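Local structure of tryptophan decarboxylase 1 (Oryza sativa subsp. japonica, 6KHO) at residues A[438-443]-A[456-461]. The protein catalyses the pyridoxal-phosphate-dependent decarboxylation of L-tryptophan to tryptamine and of 5-hydroxy-L-tryptophan to serotonin. Residues are numbered along the deposited sequence; the frame is centred on the assembly and turned at random.
Sequences FRIRAG and EANREL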
# COMPACT_ATOMS: atom_id res chain seq x y z
N PHE A 438 -26.53 19.88 -0.12
CA PHE A 438 -27.90 20.38 -0.10
C PHE A 438 -28.60 19.85 1.14
O PHE A 438 -28.15 18.90 1.77
CB PHE A 438 -28.67 19.98 -1.37
CG PHE A 438 -29.09 18.54 -1.40
CD1 PHE A 438 -28.16 17.52 -1.56
CD2 PHE A 438 -30.43 18.19 -1.27
CE1 PHE A 438 -28.55 16.19 -1.58
CE2 PHE A 438 -30.82 16.86 -1.30
CZ PHE A 438 -29.88 15.86 -1.45
N ARG A 439 -29.72 20.50 1.49
CA ARG A 439 -30.51 20.00 2.60
C ARG A 439 -31.94 20.53 2.51
O ARG A 439 -32.23 21.47 1.77
CB ARG A 439 -29.89 20.38 3.95
CG ARG A 439 -29.91 21.85 4.30
CD ARG A 439 -29.59 22.02 5.78
NE ARG A 439 -30.37 23.10 6.38
CZ ARG A 439 -30.90 23.04 7.60
NH1 ARG A 439 -30.75 21.95 8.35
NH2 ARG A 439 -31.59 24.07 8.07
N ILE A 440 -32.82 19.87 3.26
CA ILE A 440 -34.18 20.36 3.46
C ILE A 440 -34.11 21.64 4.29
O ILE A 440 -33.63 21.62 5.43
CB ILE A 440 -35.05 19.30 4.14
CG1 ILE A 440 -35.40 18.18 3.15
CG2 ILE A 440 -36.32 19.93 4.72
CD1 ILE A 440 -35.90 16.91 3.82
N ARG A 441 -34.57 22.74 3.70
CA ARG A 441 -34.60 24.05 4.35
C ARG A 441 -35.48 24.02 5.60
O ARG A 441 -36.39 23.20 5.74
CB ARG A 441 -35.15 25.10 3.38
CG ARG A 441 -34.40 26.41 3.36
CD ARG A 441 -35.26 27.53 2.79
NE ARG A 441 -35.14 27.66 1.34
CZ ARG A 441 -34.06 28.12 0.69
NH1 ARG A 441 -32.98 28.50 1.38
NH2 ARG A 441 -34.06 28.19 -0.63
N ALA A 442 -35.20 24.94 6.52
CA ALA A 442 -36.12 25.18 7.63
C ALA A 442 -37.25 26.09 7.17
O ALA A 442 -37.02 27.06 6.43
CB ALA A 442 -35.39 25.80 8.81
N GLY A 443 -38.46 25.78 7.60
CA GLY A 443 -39.63 26.44 7.05
C GLY A 443 -40.09 25.89 5.72
O GLY A 443 -40.86 26.55 5.01
N GLU A 456 -33.44 16.76 11.69
CA GLU A 456 -33.97 15.40 11.74
C GLU A 456 -34.72 15.03 10.46
O GLU A 456 -34.78 13.85 10.10
CB GLU A 456 -34.87 15.22 12.96
CG GLU A 456 -34.82 13.80 13.56
CD GLU A 456 -33.52 13.51 14.31
OE1 GLU A 456 -33.29 12.34 14.70
OE2 GLU A 456 -32.73 14.46 14.53
N ALA A 457 -35.29 16.02 9.76
CA ALA A 457 -35.92 15.74 8.48
C ALA A 457 -34.90 15.25 7.46
O ALA A 457 -35.17 14.32 6.68
CB ALA A 457 -36.64 16.98 7.96
N ASN A 458 -33.71 15.86 7.46
CA ASN A 458 -32.68 15.45 6.52
C ASN A 458 -32.14 14.06 6.86
O ASN A 458 -31.88 13.26 5.96
CB ASN A 458 -31.57 16.49 6.48
CG ASN A 458 -31.99 17.74 5.76
OD1 ASN A 458 -32.19 17.73 4.55
ND2 ASN A 458 -32.12 18.84 6.50
N ARG A 459 -31.98 13.77 8.14
CA ARG A 459 -31.53 12.43 8.52
C ARG A 459 -32.57 11.38 8.13
O ARG A 459 -32.21 10.28 7.69
CB ARG A 459 -31.25 12.36 10.02
CG ARG A 459 -30.96 10.96 10.48
CD ARG A 459 -30.57 10.90 11.95
NE ARG A 459 -29.13 11.02 12.16
CZ ARG A 459 -28.24 10.09 11.83
NH1 ARG A 459 -28.64 8.95 11.25
NH2 ARG A 459 -26.95 10.28 12.07
N GLU A 460 -33.85 11.71 8.27
CA GLU A 460 -34.91 10.80 7.84
C GLU A 460 -34.87 10.61 6.33
O GLU A 460 -34.94 9.48 5.84
CB GLU A 460 -36.27 11.36 8.29
CG GLU A 460 -37.47 10.49 7.93
CD GLU A 460 -37.69 9.35 8.91
OE1 GLU A 460 -38.44 8.41 8.58
OE2 GLU A 460 -37.10 9.39 10.01
N LEU A 461 -34.78 11.71 5.58
CA LEU A 461 -34.66 11.64 4.13
C LEU A 461 -33.54 10.69 3.71
O LEU A 461 -33.74 9.77 2.91
CB LEU A 461 -34.43 13.04 3.56
CG LEU A 461 -34.30 13.13 2.04
CD1 LEU A 461 -35.48 12.43 1.38
CD2 LEU A 461 -34.21 14.59 1.59
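The flat carboxamide of N458 is flanked, not squarely stacked, by two strand neighbours: R439 CB approaches one face obliquely, with CD out beyond ND2, and I440 CB and CG1 come from the other side, beside OD1, CB 3.3 Å from N458 OD1. At the amide's edge sits the I440 backbone. Its N donates to N458 OD1 over 2.6 Å in a nearly straight bond (173°), in the carbonyl plane and on a lone pair, while N458 ND2 returns a weak bond of 3.3 Å to I440 O. N458 CG, anti to the carbonyl carbon (chi1 -74°), is thereby carried toward I440, and the paired bonds fix the amide's rotation; ND2 also bonds weakly to A454 O. The R439 guanidinium places NH1 3.9 Å from N458 ND2 but is claimed by salt bridges to E426, E451 and D455. Beside the amide, on the I440 side, I440 CD1 touches L461 CD2 at 3.6 Å and A457 CB at 4.2 Å. An alanine in place of N458 would probably leave the buried I440 N without its acceptor and I440 O without its weak donor, and open a gap between the R439 and I440 side chains. The axes of strand 438-440 and helix 456-461 cross at 110°, joining helix 451-468 to strand 435-440 of a four-stranded antiparallel sheet, the alpha+beta build of the small C-terminal domain in fold-type I PLP decarboxylases.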